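Local coordinates for chromosome-partitioning ATPase Soj (Thermus thermophilus, PDB 1WCV), which hydrolyses ATP and, in a strictly ATP-dependent way, binds double-stranded DNA cooperatively to form nucleoprotein filaments, probably in chromosome partitioning, at residues V6-L11 / A102-L107; A28-R33 / P230-Y235; D118-P121 / L126-N129; L212-S217 / A223-T228. All coordinates share one frame; numbering follows the deposited sequence.

Contact 1 (V6-L11 / A102-L107)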
loop_
_atom_site.group_PDB
_atom_site.type_symbol
_atom_site.label_atom_id
_atom_site.label_comp_id
_atom_site.label_asym_id
_atom_site.label_seq_id
_atom_site.Cartn_x
_atom_site.Cartn_y
_atom_site.Cartn_z
ATOM N N VAL A 6 6.662 -6.719 19.652
ATOM C CA VAL A 6 5.263 -6.305 19.688
ATOM C C VAL A 6 4.355 -7.521 19.573
ATOM O O VAL A 6 4.354 -8.218 18.561
ATOM C CB VAL A 6 4.937 -5.316 18.541
ATOM C CG1 VAL A 6 3.460 -4.952 18.562
ATOM C CG2 VAL A 6 5.785 -4.055 18.688
ATOM N N ARG A 7 3.587 -7.776 20.624
ATOM C CA ARG A 7 2.670 -8.906 20.651
ATOM C C ARG A 7 1.246 -8.384 20.841
ATOM O O ARG A 7 0.294 -8.886 20.237
ATOM C CB ARG A 7 3.053 -9.850 21.797
ATOM C CG ARG A 7 2.550 -11.277 21.644
ATOM C CD ARG A 7 3.166 -12.183 22.703
ATOM N NE ARG A 7 2.791 -11.758 24.045
ATOM C CZ ARG A 7 1.595 -11.961 24.585
ATOM N NH1 ARG A 7 1.343 -11.527 25.811
ATOM N NH2 ARG A 7 0.661 -12.618 23.912
ATOM N N ARG A 8 1.110 -7.361 21.680
ATOM C CA ARG A 8 -0.188 -6.751 21.950
ATOM C C ARG A 8 -0.331 -5.464 21.154
ATOM O O ARG A 8 0.512 -4.569 21.243
ATOM C CB ARG A 8 -0.339 -6.445 23.437
ATOM C CG ARG A 8 -0.392 -7.684 24.304
ATOM C CD ARG A 8 -0.359 -7.312 25.765
ATOM N NE ARG A 8 -0.380 -8.484 26.631
ATOM C CZ ARG A 8 -0.159 -8.438 27.939
ATOM N NH1 ARG A 8 -0.195 -9.549 28.660
ATOM N NH2 ARG A 8 0.108 -7.278 28.521
ATOM N N ILE A 9 -1.407 -5.385 20.381
ATOM C CA ILE A 9 -1.670 -4.224 19.550
ATOM C C ILE A 9 -3.018 -3.608 19.898
ATOM O O ILE A 9 -4.057 -4.271 19.851
ATOM C CB ILE A 9 -1.665 -4.623 18.050
ATOM C CG1 ILE A 9 -0.302 -5.220 17.682
ATOM C CG2 ILE A 9 -1.971 -3.417 17.181
ATOM C CD1 ILE A 9 -0.260 -5.863 16.297
ATOM N N ALA A 10 -2.995 -2.331 20.255
ATOM C CA ALA A 10 -4.217 -1.632 20.588
ATOM C C ALA A 10 -4.698 -0.904 19.342
ATOM O O ALA A 10 -3.893 -0.337 18.603
ATOM C CB ALA A 10 -3.961 -0.619 21.709
ATOM N N LEU A 11 -6.003 -0.967 19.102
ATOM C CA LEU A 11 -6.627 -0.262 17.987
ATOM C C LEU A 11 -7.302 0.906 18.696
ATOM O O LEU A 11 -8.223 0.699 19.492
ATOM C CB LEU A 11 -7.684 -1.133 17.303
ATOM C CG LEU A 11 -7.259 -2.361 16.481
ATOM C CD1 LEU A 11 -6.382 -1.933 15.331
ATOM C CD2 LEU A 11 -6.542 -3.364 17.369
ATOM N N ALA A 102 -4.319 -2.311 35.152
ATOM C CA ALA A 102 -5.200 -3.419 35.489
ATOM C C ALA A 102 -5.201 -4.480 34.394
ATOM O O ALA A 102 -4.712 -5.596 34.589
ATOM C CB ALA A 102 -6.608 -2.907 35.713
ATOM N N LEU A 103 -5.759 -4.122 33.244
ATOM C CA LEU A 103 -5.838 -5.028 32.107
ATOM C C LEU A 103 -4.521 -5.754 31.881
ATOM O O LEU A 103 -4.490 -6.975 31.769
ATOM C CB LEU A 103 -6.220 -4.254 30.841
ATOM C CG LEU A 103 -6.328 -5.060 29.539
ATOM C CD1 LEU A 103 -7.328 -6.190 29.710
ATOM C CD2 LEU A 103 -6.755 -4.140 28.407
ATOM N N ARG A 104 -3.432 -4.998 31.827
ATOM C CA ARG A 104 -2.115 -5.574 31.599
ATOM C C ARG A 104 -1.793 -6.753 32.514
ATOM O O ARG A 104 -1.362 -7.808 32.047
ATOM C CB ARG A 104 -1.036 -4.501 31.764
ATOM C CG ARG A 104 0.367 -4.996 31.465
ATOM C CD ARG A 104 1.351 -3.844 31.424
ATOM N NE ARG A 104 1.595 -3.276 32.744
ATOM C CZ ARG A 104 2.162 -2.091 32.953
ATOM N NH1 ARG A 104 2.353 -1.656 34.190
ATOM N NH2 ARG A 104 2.523 -1.333 31.924
ATOM N N GLU A 105 -2.006 -6.576 33.812
ATOM C CA GLU A 105 -1.709 -7.632 34.774
ATOM C C GLU A 105 -2.712 -8.778 34.724
ATOM O O GLU A 105 -2.436 -9.874 35.212
ATOM C CB GLU A 105 -1.662 -7.051 36.191
ATOM C CG GLU A 105 -0.831 -5.780 36.315
ATOM C CD GLU A 105 0.614 -5.961 35.871
ATOM O OE1 GLU A 105 1.353 -4.953 35.846
ATOM O OE2 GLU A 105 1.012 -7.104 35.553
ATOM N N ALA A 106 -3.875 -8.528 34.130
ATOM C CA ALA A 106 -4.909 -9.550 34.034
ATOM C C ALA A 106 -4.922 -10.247 32.676
ATOM O O ALA A 106 -5.698 -11.176 32.461
ATOM C CB ALA A 106 -6.273 -8.936 34.317
ATOM N N LEU A 107 -4.064 -9.801 31.764
ATOM C CA LEU A 107 -3.991 -10.397 30.433
ATOM C C LEU A 107 -2.986 -11.538 30.358
ATOM O O LEU A 107 -1.873 -11.367 29.862
ATOM C CB LEU A 107 -3.618 -9.338 29.390
ATOM C CG LEU A 107 -4.692 -8.335 28.970
ATOM C CD1 LEU A 107 -4.065 -7.258 28.103
ATOM C CD2 LEU A 107 -5.806 -9.051 28.220
#
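The guanidinium of Arg8 is surrounded by several groups where it meets 102-107. Leu107 lies over one face, its CB 3.5 Å from NH1 and displaced toward the rim, and its CD1 follows at 4.1 Å from CZ. At the edge, in the plane of the group, Arg104 CG sits 3.7 Å from NH2. Two weak polar links add to this: NH2 to Ala133 O, a weak hydrogen bond, and NE to Asp109, a long ion pair. NH1 also comes within 2.8 Å of Leu107 O, but at too poor an angle for a hydrogen bond. The group sits at the end of a straight chain: chi2 and chi3 are both near 180°, while chi1 of -66° sets CG beside the backbone N and aims the arm at the helix. Arg104 crosses Arg8 at about a right angle and bends at chi3 (71°), carrying its own charge away; its NE is 3.5 Å from Glu105 OE1 in a salt bridge. Arg8 thus reaches from strand 8-11, which lies between strands 114-118 and 136-142 of the P-loop NTPase sheet, to the end of helix 102-106, with helix 125-133 touching Arg104 and Leu107.

Contact 2 (A28-R33 / P230-Y235); sequences AAYLAR and PGAHAY
With chi1 at -74°, Tyr30 carries its CG beside the backbone N and anti to the carbonyl carbon, which throws the ring across from helix 18-33 onto the first turns of helix 230-246. There it spans one turn, from Tyr235 at its near end to Ala232 at its tip. CD2 lies 3.6 Å from Tyr235 CB, and CE2 is almost as near to the same carbon. Farther out, CZ is 3.6 Å from Ala232 O, and the hydroxyl OH rests 3.3 Å from Ala232 CB. Tyr235 offers its CB here; the two tyrosine side chains run at about a right angle, and the Tyr235 hydroxyl goes off to a hydrogen bond with Thr23, close to the nucleotide-binding Thr22. On the helix 18-33 side, Arg33 NH1 donates to Ala29 O at 3.0 Å, in the plane of its guanidinium, while Arg33 N reaches that oxygen from the opposite face of the carbonyl; Arg33 NH2 makes a salt bridge with Asp78. Ile222 and Ala223 of helix 222-225 also touch Tyr30. What joins the two helices is therefore buried contact between an aromatic ring, CB carbons and backbone, with the specific polar bonds made elsewhere.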
loop_
_atom_site.group_PDB
_atom_site.type_symbol
_atom_site.label_atom_id
_atom_site.label_comp_id
_atom_site.label_asym_id
_atom_site.label_seq_id
_atom_site.Cartn_x
_atom_site.Cartn_y
_atom_site.Cartn_z
ATOM N N ALA A 28 -7.810 -9.062 12.684
ATOM C CA ALA A 28 -7.765 -10.308 13.428
ATOM C C ALA A 28 -8.054 -11.485 12.508
ATOM O O ALA A 28 -7.398 -12.518 12.587
ATOM C CB ALA A 28 -8.776 -10.274 14.566
ATOM N N ALA A 29 -9.034 -11.318 11.628
ATOM C CA ALA A 29 -9.421 -12.384 10.707
ATOM C C ALA A 29 -8.289 -12.773 9.774
ATOM O O ALA A 29 -8.062 -13.961 9.519
ATOM C CB ALA A 29 -10.638 -11.965 9.898
ATOM N N TYR A 30 -7.573 -11.780 9.258
ATOM C CA TYR A 30 -6.483 -12.080 8.350
ATOM C C TYR A 30 -5.177 -12.454 9.019
ATOM O O TYR A 30 -4.380 -13.186 8.441
ATOM C CB TYR A 30 -6.300 -10.935 7.357
ATOM C CG TYR A 30 -7.408 -10.940 6.329
ATOM C CD1 TYR A 30 -7.434 -11.898 5.314
ATOM C CD2 TYR A 30 -8.466 -10.045 6.412
ATOM C CE1 TYR A 30 -8.493 -11.966 4.413
ATOM C CE2 TYR A 30 -9.534 -10.101 5.517
ATOM C CZ TYR A 30 -9.539 -11.069 4.519
ATOM O OH TYR A 30 -10.596 -11.134 3.646
ATOM N N LEU A 31 -4.939 -11.967 10.234
ATOM C CA LEU A 31 -3.716 -12.351 10.923
ATOM C C LEU A 31 -3.875 -13.840 11.268
ATOM O O LEU A 31 -2.908 -14.599 11.277
ATOM C CB LEU A 31 -3.522 -11.507 12.189
ATOM C CG LEU A 31 -3.064 -10.055 11.972
ATOM C CD1 LEU A 31 -3.070 -9.318 13.307
ATOM C CD2 LEU A 31 -1.671 -10.022 11.353
ATOM N N ALA A 32 -5.110 -14.254 11.537
ATOM C CA ALA A 32 -5.382 -15.657 11.853
ATOM C C ALA A 32 -5.086 -16.510 10.622
ATOM O O ALA A 32 -4.476 -17.573 10.720
ATOM C CB ALA A 32 -6.828 -15.837 12.253
ATOM N N ARG A 33 -5.527 -16.037 9.463
ATOM C CA ARG A 33 -5.309 -16.763 8.219
ATOM C C ARG A 33 -3.838 -16.811 7.821
ATOM O O ARG A 33 -3.454 -17.575 6.940
ATOM C CB ARG A 33 -6.163 -16.156 7.101
ATOM C CG ARG A 33 -7.658 -16.471 7.257
ATOM C CD ARG A 33 -8.516 -15.715 6.251
ATOM N NE ARG A 33 -9.905 -16.183 6.237
ATOM C CZ ARG A 33 -10.786 -15.988 7.216
ATOM N NH1 ARG A 33 -10.441 -15.322 8.315
ATOM N NH2 ARG A 33 -12.020 -16.466 7.094
ATOM N N PRO A 230 -13.274 -5.561 -2.468
ATOM C CA PRO A 230 -12.115 -4.675 -2.281
ATOM C C PRO A 230 -11.595 -4.583 -0.845
ATOM O O PRO A 230 -10.387 -4.606 -0.615
ATOM C CB PRO A 230 -12.623 -3.341 -2.806
ATOM C CG PRO A 230 -13.555 -3.768 -3.917
ATOM C CD PRO A 230 -14.322 -4.888 -3.253
ATOM N N GLY A 231 -12.510 -4.480 0.113
ATOM C CA GLY A 231 -12.123 -4.392 1.509
ATOM C C GLY A 231 -11.427 -5.651 1.996
ATOM O O GLY A 231 -10.533 -5.593 2.834
ATOM N N ALA A 232 -11.843 -6.801 1.480
ATOM C CA ALA A 232 -11.215 -8.055 1.870
ATOM C C ALA A 232 -9.770 -8.067 1.372
ATOM O O ALA A 232 -8.852 -8.420 2.116
ATOM C CB ALA A 232 -11.998 -9.243 1.289
ATOM N N HIS A 233 -9.557 -7.677 0.115
ATOM C CA HIS A 233 -8.197 -7.669 -0.426
ATOM C C HIS A 233 -7.323 -6.672 0.340
ATOM O O HIS A 233 -6.150 -6.932 0.600
ATOM C CB HIS A 233 -8.208 -7.307 -1.917
ATOM C CG HIS A 233 -8.839 -8.345 -2.796
ATOM N ND1 HIS A 233 -8.268 -9.583 -3.017
ATOM C CD2 HIS A 233 -10.001 -8.337 -3.493
ATOM C CE1 HIS A 233 -9.053 -10.291 -3.811
ATOM N NE2 HIS A 233 -10.110 -9.558 -4.114
ATOM N N ALA A 234 -7.896 -5.531 0.705
ATOM C CA ALA A 234 -7.138 -4.527 1.449
ATOM C C ALA A 234 -6.771 -5.017 2.854
ATOM O O ALA A 234 -5.632 -4.848 3.294
ATOM C CB ALA A 234 -7.924 -3.222 1.524
ATOM N N TYR A 235 -7.714 -5.633 3.566
ATOM C CA TYR A 235 -7.382 -6.125 4.902
ATOM C C TYR A 235 -6.394 -7.285 4.868
ATOM O O TYR A 235 -5.615 -7.469 5.801
ATOM C CB TYR A 235 -8.648 -6.497 5.686
ATOM C CG TYR A 235 -9.218 -5.296 6.406
ATOM C CD1 TYR A 235 -8.478 -4.640 7.387
ATOM C CD2 TYR A 235 -10.472 -4.782 6.074
ATOM C CE1 TYR A 235 -8.972 -3.493 8.012
ATOM C CE2 TYR A 235 -10.975 -3.644 6.691
ATOM C CZ TYR A 235 -10.221 -3.002 7.653
ATOM O OH TYR A 235 -10.701 -1.855 8.235
#

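Contact 3 (D118-P121 / L126-N129)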
loop_
_atom_site.group_PDB
_atom_site.type_symbol
_atom_site.label_atom_id
_atom_site.label_comp_id
_atom_site.label_asym_id
_atom_site.label_seq_id
_atom_site.Cartn_x
_atom_site.Cartn_y
_atom_site.Cartn_z
ATOM N N ASP A 118 -9.459 -3.828 21.000
ATOM C CA ASP A 118 -10.320 -2.815 20.396
ATOM C C ASP A 118 -10.753 -1.844 21.487
ATOM O O ASP A 118 -11.714 -2.096 22.207
ATOM C CB ASP A 118 -11.539 -3.465 19.738
ATOM C CG ASP A 118 -12.328 -2.486 18.890
ATOM O OD1 ASP A 118 -11.728 -1.490 18.420
ATOM O OD2 ASP A 118 -13.539 -2.710 18.674
ATOM N N ALA A 119 -10.037 -0.726 21.585
ATOM C CA ALA A 119 -10.286 0.291 22.603
ATOM C C ALA A 119 -11.402 1.275 22.291
ATOM O O ALA A 119 -11.623 1.650 21.140
ATOM C CB ALA A 119 -9.004 1.062 22.867
ATOM N N PRO A 120 -12.129 1.710 23.328
ATOM C CA PRO A 120 -13.214 2.667 23.108
ATOM C C PRO A 120 -12.598 4.037 22.828
ATOM O O PRO A 120 -11.426 4.270 23.125
ATOM C CB PRO A 120 -13.981 2.629 24.425
ATOM C CG PRO A 120 -12.921 2.333 25.425
ATOM C CD PRO A 120 -12.065 1.287 24.738
ATOM N N PRO A 121 -13.375 4.956 22.244
ATOM C CA PRO A 121 -12.847 6.291 21.949
ATOM C C PRO A 121 -12.868 7.201 23.171
ATOM O O PRO A 121 -13.243 6.778 24.265
ATOM C CB PRO A 121 -13.785 6.786 20.860
ATOM C CG PRO A 121 -15.098 6.202 21.290
ATOM C CD PRO A 121 -14.714 4.778 21.654
ATOM N N LEU A 126 -10.815 2.554 30.099
ATOM C CA LEU A 126 -10.645 1.340 29.303
ATOM C C LEU A 126 -9.671 1.590 28.164
ATOM O O LEU A 126 -8.863 0.726 27.830
ATOM C CB LEU A 126 -11.996 0.856 28.761
ATOM C CG LEU A 126 -12.735 -0.042 29.762
ATOM C CD1 LEU A 126 -14.201 -0.184 29.394
ATOM C CD2 LEU A 126 -12.044 -1.400 29.794
ATOM N N THR A 127 -9.736 2.781 27.582
ATOM C CA THR A 127 -8.821 3.124 26.500
ATOM C C THR A 127 -7.425 3.172 27.101
ATOM O O THR A 127 -6.474 2.616 26.554
ATOM C CB THR A 127 -9.134 4.507 25.913
ATOM O OG1 THR A 127 -10.518 4.567 25.554
ATOM C CG2 THR A 127 -8.270 4.775 24.677
ATOM N N LEU A 128 -7.314 3.847 28.240
ATOM C CA LEU A 128 -6.035 3.980 28.912
ATOM C C LEU A 128 -5.481 2.611 29.295
ATOM O O LEU A 128 -4.286 2.364 29.171
ATOM C CB LEU A 128 -6.180 4.869 30.151
ATOM C CG LEU A 128 -4.897 5.273 30.882
ATOM C CD1 LEU A 128 -4.316 4.082 31.602
ATOM C CD2 LEU A 128 -3.890 5.837 29.891
ATOM N N ASN A 129 -6.342 1.720 29.765
ATOM C CA ASN A 129 -5.882 0.382 30.135
ATOM C C ASN A 129 -5.352 -0.371 28.914
ATOM O O ASN A 129 -4.444 -1.196 29.025
ATOM C CB ASN A 129 -7.017 -0.414 30.790
ATOM C CG ASN A 129 -6.985 -0.330 32.301
ATOM O OD1 ASN A 129 -6.225 -1.045 32.960
ATOM N ND2 ASN A 129 -7.794 0.562 32.859
#
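The carbonyl of Pro120 has Thr127 OG1 above its plane, 51° out of it, so the hydroxyl donates its 2.6 Å hydrogen bond to Pro120 O over a face and not along a lone pair. The pyrrolidine ring of the same residue meets the helix with its CG corner, which lies 3.3 Å from Thr127 OG1 and 3.8 Å from Leu126 CB. Segment 118-121 carries the chain out of the end of strand 114-118, where the Asp-Ala-Pro-Pro sequence is the Walker B end of a ParA-type P-loop ATPase, and packs against helix 125-133 that follows. Asp118 faces the other way: its carboxylate makes a salt bridge with Lys20 and a hydrogen bond with Thr21, two residues that bind ATP, and Thr21 also binds magnesium. The Ala119 carbonyl accepts a hydrogen bond from Lys20.

Thr127 reaches Pro120 because chi1 of -53° lays OG1 beside its own backbone N, with CG2 turned anti to that N. The oxygen is held twice: it accepts the backbone N-H of Ser124 and donates its own O-H to Pro120 O, and both partners fix the rotation of the side chain. Thr127 and Pro120 slide past each other in opposite directions, whereas Leu126 crosses the proline at about a right angle. Beside the hydroxyl, Thr127 CG2 rests 4.2 Å from Ala119 CB.

Contact 4 (L212-S217 / A223-T228); sequences LAEAPS and AQHAPT
Glu214 can be followed outward to His225. Its CB leaves the helix with chi1 of 56°, which puts CG in the crowded position between the backbone N and the carbonyl carbon; beyond that the chain is extended, chi2 -179°. CG already lies 3.5 Å from His225 NE2, CD is at 3.4 Å from the same nitrogen, and OE2 closes on it at 2.6 Å. The histidine NE2 is the donor, with a nearly straight N-H...O angle of 169° and the oxygen practically in the ring plane at its edge. OE2 accepts the N-H on its anti lone pair, the one facing away from OE1, and the carboxylate is turned well off the plane of the ring. Such a short bond to a carboxylate would be expected to favour a charged imidazole.

His225 swings its ring over by the anti placement of CG relative to its backbone N. Ala215 approaches the ring obliquely: its CA is 4.2 Å from His225 CD2. Ala215 CB and His225 CB stand 4.4 Å apart. Ser217 OG donates to Glu214 O at 2.6 Å, in the carbonyl plane and on a lone pair, at the kink where Pro216 has no N-H to give. Phe218 also meets the His225 ring. Altogether it is a His-carboxylate hydrogen bond joining two consecutive short helices, 210-218 and 222-225, just after the nucleotide-binding Asn209.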
loop_
_atom_site.group_PDB
_atom_site.type_symbol
_atom_site.label_atom_id
_atom_site.label_comp_id
_atom_site.label_asym_id
_atom_site.label_seq_id
_atom_site.Cartn_x
_atom_site.Cartn_y
_atom_site.Cartn_z
ATOM N N LEU A 212 -18.215 -4.146 2.948
ATOM C CA LEU A 212 -17.465 -3.964 4.179
ATOM C C LEU A 212 -18.362 -3.289 5.211
ATOM O O LEU A 212 -18.361 -3.650 6.389
ATOM C CB LEU A 212 -16.235 -3.091 3.913
ATOM C CG LEU A 212 -15.184 -3.000 5.017
ATOM C CD1 LEU A 212 -14.540 -4.362 5.231
ATOM C CD2 LEU A 212 -14.131 -1.969 4.627
ATOM N N ALA A 213 -19.127 -2.304 4.755
ATOM C CA ALA A 213 -20.030 -1.567 5.632
ATOM C C ALA A 213 -21.101 -2.480 6.220
ATOM O O ALA A 213 -21.487 -2.319 7.376
ATOM C CB ALA A 213 -20.686 -0.420 4.861
ATOM N N GLU A 214 -21.557 -3.453 5.435
ATOM C CA GLU A 214 -22.600 -4.367 5.896
ATOM C C GLU A 214 -22.150 -5.585 6.704
ATOM O O GLU A 214 -22.946 -6.159 7.447
ATOM C CB GLU A 214 -23.445 -4.835 4.703
ATOM C CG GLU A 214 -22.652 -5.489 3.588
ATOM C CD GLU A 214 -23.524 -5.918 2.418
ATOM O OE1 GLU A 214 -24.378 -5.117 1.981
ATOM O OE2 GLU A 214 -23.345 -7.051 1.924
ATOM N N ALA A 215 -20.887 -5.983 6.574
ATOM C CA ALA A 215 -20.379 -7.151 7.295
ATOM C C ALA A 215 -20.753 -7.220 8.785
ATOM O O ALA A 215 -21.168 -8.268 9.275
ATOM C CB ALA A 215 -18.862 -7.242 7.137
ATOM N N PRO A 216 -20.596 -6.112 9.528
ATOM C CA PRO A 216 -20.944 -6.145 10.955
ATOM C C PRO A 216 -22.418 -6.471 11.213
ATOM O O PRO A 216 -22.742 -7.169 12.176
ATOM C CB PRO A 216 -20.579 -4.739 11.437
ATOM C CG PRO A 216 -19.471 -4.340 10.509
ATOM C CD PRO A 216 -19.962 -4.830 9.171
ATOM N N SER A 217 -23.304 -5.957 10.367
ATOM C CA SER A 217 -24.733 -6.212 10.541
ATOM C C SER A 217 -25.030 -7.703 10.361
ATOM O O SER A 217 -25.972 -8.239 10.953
ATOM C CB SER A 217 -25.554 -5.374 9.554
ATOM O OG SER A 217 -25.363 -5.799 8.216
ATOM N N ALA A 223 -13.903 -11.516 5.457
ATOM C CA ALA A 223 -13.393 -12.730 4.825
ATOM C C ALA A 223 -14.530 -13.752 4.694
ATOM O O ALA A 223 -14.579 -14.526 3.731
ATOM C CB ALA A 223 -12.254 -13.310 5.648
ATOM N N GLN A 224 -15.441 -13.752 5.664
ATOM C CA GLN A 224 -16.578 -14.675 5.647
ATOM C C GLN A 224 -17.687 -14.152 4.747
ATOM O O GLN A 224 -18.291 -14.908 3.990
ATOM C CB GLN A 224 -17.168 -14.861 7.052
ATOM C CG GLN A 224 -16.282 -15.573 8.052
ATOM C CD GLN A 224 -16.874 -15.556 9.451
ATOM O OE1 GLN A 224 -17.112 -14.491 10.026
ATOM N NE2 GLN A 224 -17.115 -16.740 10.004
ATOM N N HIS A 225 -17.941 -12.852 4.832
ATOM C CA HIS A 225 -19.014 -12.216 4.069
ATOM C C HIS A 225 -18.797 -11.987 2.572
ATOM O O HIS A 225 -19.689 -12.233 1.761
ATOM C CB HIS A 225 -19.361 -10.879 4.731
ATOM C CG HIS A 225 -20.563 -10.209 4.145
ATOM N ND1 HIS A 225 -21.821 -10.771 4.189
ATOM C CD2 HIS A 225 -20.702 -9.024 3.505
ATOM C CE1 HIS A 225 -22.682 -9.960 3.601
ATOM N NE2 HIS A 225 -22.030 -8.892 3.178
ATOM N N ALA A 226 -17.620 -11.492 2.204
ATOM C CA ALA A 226 -17.321 -11.208 0.804
ATOM C C ALA A 226 -15.809 -11.221 0.640
ATOM O O ALA A 226 -15.188 -10.174 0.500
ATOM C CB ALA A 226 -17.884 -9.838 0.422
ATOM N N PRO A 227 -15.204 -12.419 0.645
ATOM C CA PRO A 227 -13.756 -12.624 0.515
ATOM C C PRO A 227 -13.047 -12.039 -0.704
ATOM O O PRO A 227 -11.821 -11.891 -0.693
ATOM C CB PRO A 227 -13.617 -14.144 0.610
ATOM C CG PRO A 227 -14.894 -14.633 0.026
ATOM C CD PRO A 227 -15.908 -13.716 0.667
ATOM N N THR A 228 -13.785 -11.708 -1.755
ATOM C CA THR A 228 -13.135 -11.123 -2.920
ATOM C C THR A 228 -13.533 -9.670 -3.146
ATOM O O THR A 228 -13.243 -9.108 -4.194
ATOM C CB THR A 228 -13.385 -11.934 -4.215
ATOM O OG1 THR A 228 -14.789 -11.997 -4.489
ATOM C CG2 THR A 228 -12.812 -13.347 -4.077
#

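The four contacts form two touching pairs. Contacts 1 and 3 have their centres about 11 Å apart: Leu11 O lies 3.1 Å from Ala119 N, and Leu103 N is 3.1 Å from Asn129 OD1, both probable hydrogen bonds. Contacts 2 and 4 have centres about 10 Å apart, with Tyr30 OH 3.4 Å from Ala223 CB. Contacts 2 and 3 are about 23 Å apart between centres, on opposite sides of the chain's centre, yet both approach the ATP-binding loop: the side chain of Pro121 comes within about 4 Å of Gly16, and the side chains of Tyr235 and Thr22 are about 4 Å apart. Contact 1 lies away from the nucleotide site.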